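Local coordinates for protein uronate dehydrogenase (PDB 3RFX) that probably oxidises uronic acids such as galacturonate and glucuronate to their aldarolactones, using NAD as the electron acceptor, at residues A[29-35]-A[44-50]. The protein carries 1 engineered substitution. Residues are numbered along the deposited sequence; the frame is centred on the assembly and turned at random.
Sequences ILRLADL and NEECVQC. With NAD (nicotinamide-adenine-dinucleotide), chain D.
Leu-30 N donates to Asn-44 O (3.0 Å) and Leu-30 O takes the N-H of Glu-46, the first rungs of a parallel ladder between strands 30-34 and 45-49. Leu-32 and Asp-34 continue it, up to Cys-50 N on Asp-34 O (3.1 Å); the strand axes lie 4.6 Å apart, 19° from parallel.

On the face of Arg-31, Ala-33 and Val-48, the guanidinium meets Glu-46 side-on: NE (2.8 Å) and NH2 (3.0 Å) of Arg-31 both reach Glu-46 OE1, which lies in the guanidinium plane. A bend at chi3 (-64°) turns the otherwise extended arginine toward this oxygen. Glu-46 OE2 pairs with Arg-5, while Arg-31 NH1 binds the carbonyls of Met-61 and Ala-63, fixing both groups. Ile-29 CG2 packs 3.7 Å from Glu-46 CD.

Across the sheet, Leu-32 CD2 lies against the carboxylate end of Glu-45, itself salt-bridged to Arg-20. Farther along, Gln-49 NE2 reaches Leu-35 O.

Asp-34 ends its strand with two bonds to the adenosine ribose, OD1 to NAD O3B and OD2 to NAD O2B, both 2.7 Å: the acidic residue ending the second strand of an NAD-binding Rossmann fold, here beside edge strand 45-49.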
ATOM      1  N   ILE A  29      11.992 -34.174  28.941  1.00 25.82           N
ATOM      2  CA  ILE A  29      11.050 -35.225  28.592  1.00 27.66           C
ATOM      3  C   ILE A  29      10.265 -34.881  27.331  1.00 30.35           C
ATOM      4  O   ILE A  29       9.714 -33.788  27.208  1.00 23.48           O
ATOM      5  CB  ILE A  29      10.043 -35.456  29.719  1.00 28.49           C
ATOM      6  CG1 ILE A  29      10.769 -35.902  30.991  1.00 32.78           C
ATOM      7  CG2 ILE A  29       8.988 -36.479  29.294  1.00 28.60           C
ATOM      8  CD1 ILE A  29       9.939 -35.721  32.247  1.00 37.68           C
ATOM      9  N   LEU A  30      10.203 -35.824  26.398  1.00 27.58           N
ATOM     10  CA  LEU A  30       9.396 -35.642  25.207  1.00 26.79           C
ATOM     11  C   LEU A  30       8.146 -36.498  25.322  1.00 28.04           C
ATOM     12  O   LEU A  30       8.232 -37.720  25.449  1.00 27.43           O
ATOM     13  CB  LEU A  30      10.197 -36.044  23.966  1.00 29.34           C
ATOM     14  CG  LEU A  30       9.838 -35.394  22.633  1.00 31.47           C
ATOM     15  CD1 LEU A  30      10.000 -33.886  22.723  1.00 28.66           C
ATOM     16  CD2 LEU A  30      10.728 -35.963  21.530  1.00 29.42           C
ATOM     17  N   ARG A  31       6.979 -35.864  25.299  1.00 20.14           N
ATOM     18  CA  ARG A  31       5.733 -36.607  25.292  1.00 20.19           C
ATOM     19  C   ARG A  31       5.199 -36.685  23.871  1.00 26.30           C
ATOM     20  O   ARG A  31       4.946 -35.659  23.240  1.00 24.20           O
ATOM     21  CB  ARG A  31       4.690 -35.971  26.213  1.00 19.57           C
ATOM     22  CG  ARG A  31       3.362 -36.702  26.216  1.00 20.31           C
ATOM     23  CD  ARG A  31       2.388 -36.084  27.206  1.00 23.98           C
ATOM     24  NE  ARG A  31       2.866 -36.204  28.582  1.00 25.81           N
ATOM     25  CZ  ARG A  31       2.258 -35.649  29.627  1.00 30.58           C
ATOM     26  NH1 ARG A  31       1.160 -34.927  29.448  1.00 22.86           N
ATOM     27  NH2 ARG A  31       2.756 -35.805  30.847  1.00 28.13           N
ATOM     28  N   LEU A  32       5.042 -37.910  23.377  1.00 22.00           N
ATOM     29  CA  LEU A  32       4.547 -38.165  22.027  1.00 23.26           C
ATOM     30  C   LEU A  32       3.107 -38.637  22.086  1.00 23.45           C
ATOM     31  O   LEU A  32       2.753 -39.479  22.918  1.00 24.69           O
ATOM     32  CB  LEU A  32       5.404 -39.231  21.324  1.00 21.69           C
ATOM     33  CG  LEU A  32       6.880 -38.963  21.020  1.00 26.02           C
ATOM     34  CD1 LEU A  32       7.106 -37.505  20.599  1.00 21.78           C
ATOM     35  CD2 LEU A  32       7.767 -39.322  22.202  1.00 26.69           C
ATOM     36  N   ALA A  33       2.270 -38.104  21.205  1.00 19.62           N
ATOM     37  CA  ALA A  33       0.873 -38.509  21.163  1.00 20.07           C
ATOM     38  C   ALA A  33       0.398 -38.740  19.736  1.00 23.90           C
ATOM     39  O   ALA A  33       0.894 -38.117  18.796  1.00 22.19           O
ATOM     40  CB  ALA A  33      -0.014 -37.468  21.859  1.00 20.62           C
ATOM     41  N   ASP A  34      -0.562 -39.646  19.583  1.00 23.31           N
ATOM     42  CA  ASP A  34      -1.204 -39.885  18.298  1.00 22.78           C
ATOM     43  C   ASP A  34      -2.437 -40.744  18.523  1.00 27.07           C
ATOM     44  O   ASP A  34      -2.556 -41.405  19.556  1.00 27.31           O
ATOM     45  CB  ASP A  34      -0.243 -40.575  17.324  1.00 24.15           C
ATOM     46  CG  ASP A  34      -0.618 -40.338  15.860  1.00 22.62           C
ATOM     47  OD1 ASP A  34       0.162 -39.663  15.167  1.00 20.75           O
ATOM     48  OD2 ASP A  34      -1.682 -40.814  15.406  1.00 23.30           O
ATOM     49  N   LEU A  35      -3.365 -40.704  17.572  1.00 24.06           N
ATOM     50  CA  LEU A  35      -4.517 -41.595  17.588  1.00 29.31           C
ATOM     51  C   LEU A  35      -4.033 -43.020  17.299  1.00 32.54           C
ATOM     52  O   LEU A  35      -4.578 -43.997  17.818  1.00 31.11           O
ATOM     53  CB  LEU A  35      -5.531 -41.161  16.531  1.00 28.10           C
ATOM     54  CG  LEU A  35      -6.789 -42.019  16.353  1.00 34.81           C
ATOM     55  CD1 LEU A  35      -7.663 -41.975  17.597  1.00 33.85           C
ATOM     56  CD2 LEU A  35      -7.582 -41.573  15.136  1.00 34.03           C
ATOM     57  N   ASN A  44      13.495 -40.935  28.603  1.00 40.16           N
ATOM     58  CA  ASN A  44      13.167 -39.532  28.366  1.00 38.94           C
ATOM     59  C   ASN A  44      11.978 -39.341  27.430  1.00 34.45           C
ATOM     60  O   ASN A  44      11.809 -38.273  26.847  1.00 32.92           O
ATOM     61  CB  ASN A  44      14.383 -38.777  27.825  1.00 38.35           C
ATOM     62  CG  ASN A  44      15.591 -38.887  28.739  1.00 50.26           C
ATOM     63  OD1 ASN A  44      15.455 -39.061  29.950  1.00 48.54           O
ATOM     64  ND2 ASN A  44      16.784 -38.782  28.159  1.00 50.57           N
ATOM     65  N   GLU A  45      11.156 -40.376  27.288  1.00 29.66           N
ATOM     66  CA  GLU A  45       9.958 -40.281  26.465  1.00 31.35           C
ATOM     67  C   GLU A  45       8.731 -40.733  27.228  1.00 28.83           C
ATOM     68  O   GLU A  45       8.811 -41.613  28.082  1.00 30.39           O
ATOM     69  CB  GLU A  45      10.082 -41.136  25.203  1.00 30.66           C
ATOM     70  CG  GLU A  45      11.019 -40.600  24.135  1.00 31.78           C
ATOM     71  CD  GLU A  45      10.981 -41.451  22.874  1.00 34.36           C
ATOM     72  OE1 GLU A  45      10.691 -42.663  22.981  1.00 34.51           O
ATOM     73  OE2 GLU A  45      11.228 -40.914  21.775  1.00 33.14           O
ATOM     74  N   GLU A  46       7.595 -40.126  26.907  1.00 27.09           N
ATOM     75  CA  GLU A  46       6.300 -40.613  27.346  1.00 26.83           C
ATOM     76  C   GLU A  46       5.471 -40.779  26.088  1.00 31.45           C
ATOM     77  O   GLU A  46       5.531 -39.932  25.198  1.00 28.54           O
ATOM     78  CB  GLU A  46       5.628 -39.615  28.294  1.00 27.08           C
ATOM     79  CG  GLU A  46       6.371 -39.412  29.611  1.00 30.01           C
ATOM     80  CD  GLU A  46       5.874 -38.205  30.404  1.00 37.22           C
ATOM     81  OE1 GLU A  46       5.043 -37.428  29.881  1.00 30.27           O
ATOM     82  OE2 GLU A  46       6.331 -38.025  31.553  1.00 34.22           O
ATOM     83  N   CYS A  47       4.717 -41.869  25.990  1.00 27.14           N
ATOM     84  CA  CYS A  47       3.876 -42.079  24.816  1.00 27.59           C
ATOM     85  C   CYS A  47       2.407 -42.158  25.201  1.00 32.57           C
ATOM     86  O   CYS A  47       2.037 -42.832  26.158  1.00 33.13           O
ATOM     87  CB  CYS A  47       4.308 -43.322  24.028  1.00 25.78           C
ATOM     88  SG  CYS A  47       5.863 -43.117  23.129  1.00 28.68           S
ATOM     89  N   VAL A  48       1.572 -41.463  24.441  1.00 28.40           N
ATOM     90  CA  VAL A  48       0.162 -41.363  24.757  1.00 26.68           C
ATOM     91  C   VAL A  48      -0.683 -41.654  23.528  1.00 28.77           C
ATOM     92  O   VAL A  48      -0.369 -41.204  22.429  1.00 25.25           O
ATOM     93  CB  VAL A  48      -0.179 -39.954  25.289  1.00 31.53           C
ATOM     94  CG1 VAL A  48      -1.683 -39.766  25.377  1.00 33.88           C
ATOM     95  CG2 VAL A  48       0.484 -39.726  26.636  1.00 33.62           C
ATOM     96  N   GLN A  49      -1.757 -42.410  23.711  1.00 27.85           N
ATOM     97  CA  GLN A  49      -2.674 -42.682  22.616  1.00 32.10           C
ATOM     98  C   GLN A  49      -4.013 -42.030  22.897  1.00 34.16           C
ATOM     99  O   GLN A  49      -4.672 -42.350  23.886  1.00 35.46           O
ATOM    100  CB  GLN A  49      -2.855 -44.192  22.400  1.00 36.39           C
ATOM    101  CG  GLN A  49      -3.706 -44.540  21.177  1.00 38.59           C
ATOM    102  CD  GLN A  49      -3.668 -46.021  20.812  1.00 46.10           C
ATOM    103  OE1 GLN A  49      -3.097 -46.841  21.535  1.00 51.08           O
ATOM    104  NE2 GLN A  49      -4.279 -46.368  19.683  1.00 46.67           N
ATOM    105  N   CYS A  50      -4.419 -41.104  22.036  1.00 31.57           N
ATOM    106  CA  CYS A  50      -5.739 -40.507  22.184  1.00 32.48           C
ATOM    107  C   CYS A  50      -6.240 -39.801  20.932  1.00 30.31           C
ATOM    108  O   CYS A  50      -5.462 -39.358  20.088  1.00 28.02           O
ATOM    109  CB  CYS A  50      -5.789 -39.564  23.394  1.00 34.95           C
ATOM    110  SG  CYS A  50      -5.152 -37.895  23.119  1.00 40.49           S
TER
HETATM  111  PA  NAD D 400       0.401 -37.295   8.624  1.00 32.47           P
HETATM  112  O1A NAD D 400      -1.139 -37.432   7.862  1.00 38.41           O
HETATM  113  O2A NAD D 400       1.715 -38.081   7.896  1.00 36.37           O
HETATM  114  O5B NAD D 400       0.442 -37.129  10.343  1.00 32.26           O
HETATM  115  C5B NAD D 400      -0.784 -36.892  10.939  1.00 25.41           C
HETATM  116  C4B NAD D 400      -1.006 -37.618  12.268  1.00 22.54           C
HETATM  117  O4B NAD D 400      -2.098 -37.101  13.014  1.00 21.65           O
HETATM  118  C3B NAD D 400      -1.180 -39.064  12.117  1.00 22.71           C
HETATM  119  O3B NAD D 400      -0.147 -39.896  12.511  1.00 21.77           O
HETATM  120  C2B NAD D 400      -2.582 -39.332  12.476  1.00 23.27           C
HETATM  121  O2B NAD D 400      -2.898 -40.629  12.964  1.00 26.51           O
HETATM  122  C1B NAD D 400      -2.894 -38.204  13.396  1.00 20.99           C
HETATM  123  N9A NAD D 400      -4.290 -37.894  13.549  1.00 22.50           N
HETATM  124  C8A NAD D 400      -5.251 -37.743  12.527  1.00 22.72           C
HETATM  125  N7A NAD D 400      -6.470 -37.553  13.137  1.00 23.07           N
HETATM  126  C5A NAD D 400      -6.271 -37.616  14.534  1.00 23.53           C
HETATM  127  C6A NAD D 400      -7.160 -37.491  15.616  1.00 20.04           C
HETATM  128  N6A NAD D 400      -8.545 -37.286  15.373  1.00 21.86           N
HETATM  129  N1A NAD D 400      -6.673 -37.592  16.907  1.00 21.52           N
HETATM  130  C2A NAD D 400      -5.333 -37.811  17.150  1.00 20.27           C
HETATM  131  N3A NAD D 400      -4.419 -37.931  16.052  1.00 24.20           N
HETATM  132  C4A NAD D 400      -4.917 -37.833  14.777  1.00 23.33           C
HETATM  133  O3  NAD D 400       0.657 -35.786   8.330  1.00 34.09           O
HETATM  134  PN  NAD D 400       2.085 -35.118   8.109  1.00 44.16           P
HETATM  135  O1N NAD D 400       3.134 -35.767   8.994  1.00 33.03           O
HETATM  136  O2N NAD D 400       2.522 -35.225   6.654  1.00 46.79           O
HETATM  137  O5D NAD D 400       1.955 -33.594   8.507  1.00 44.57           O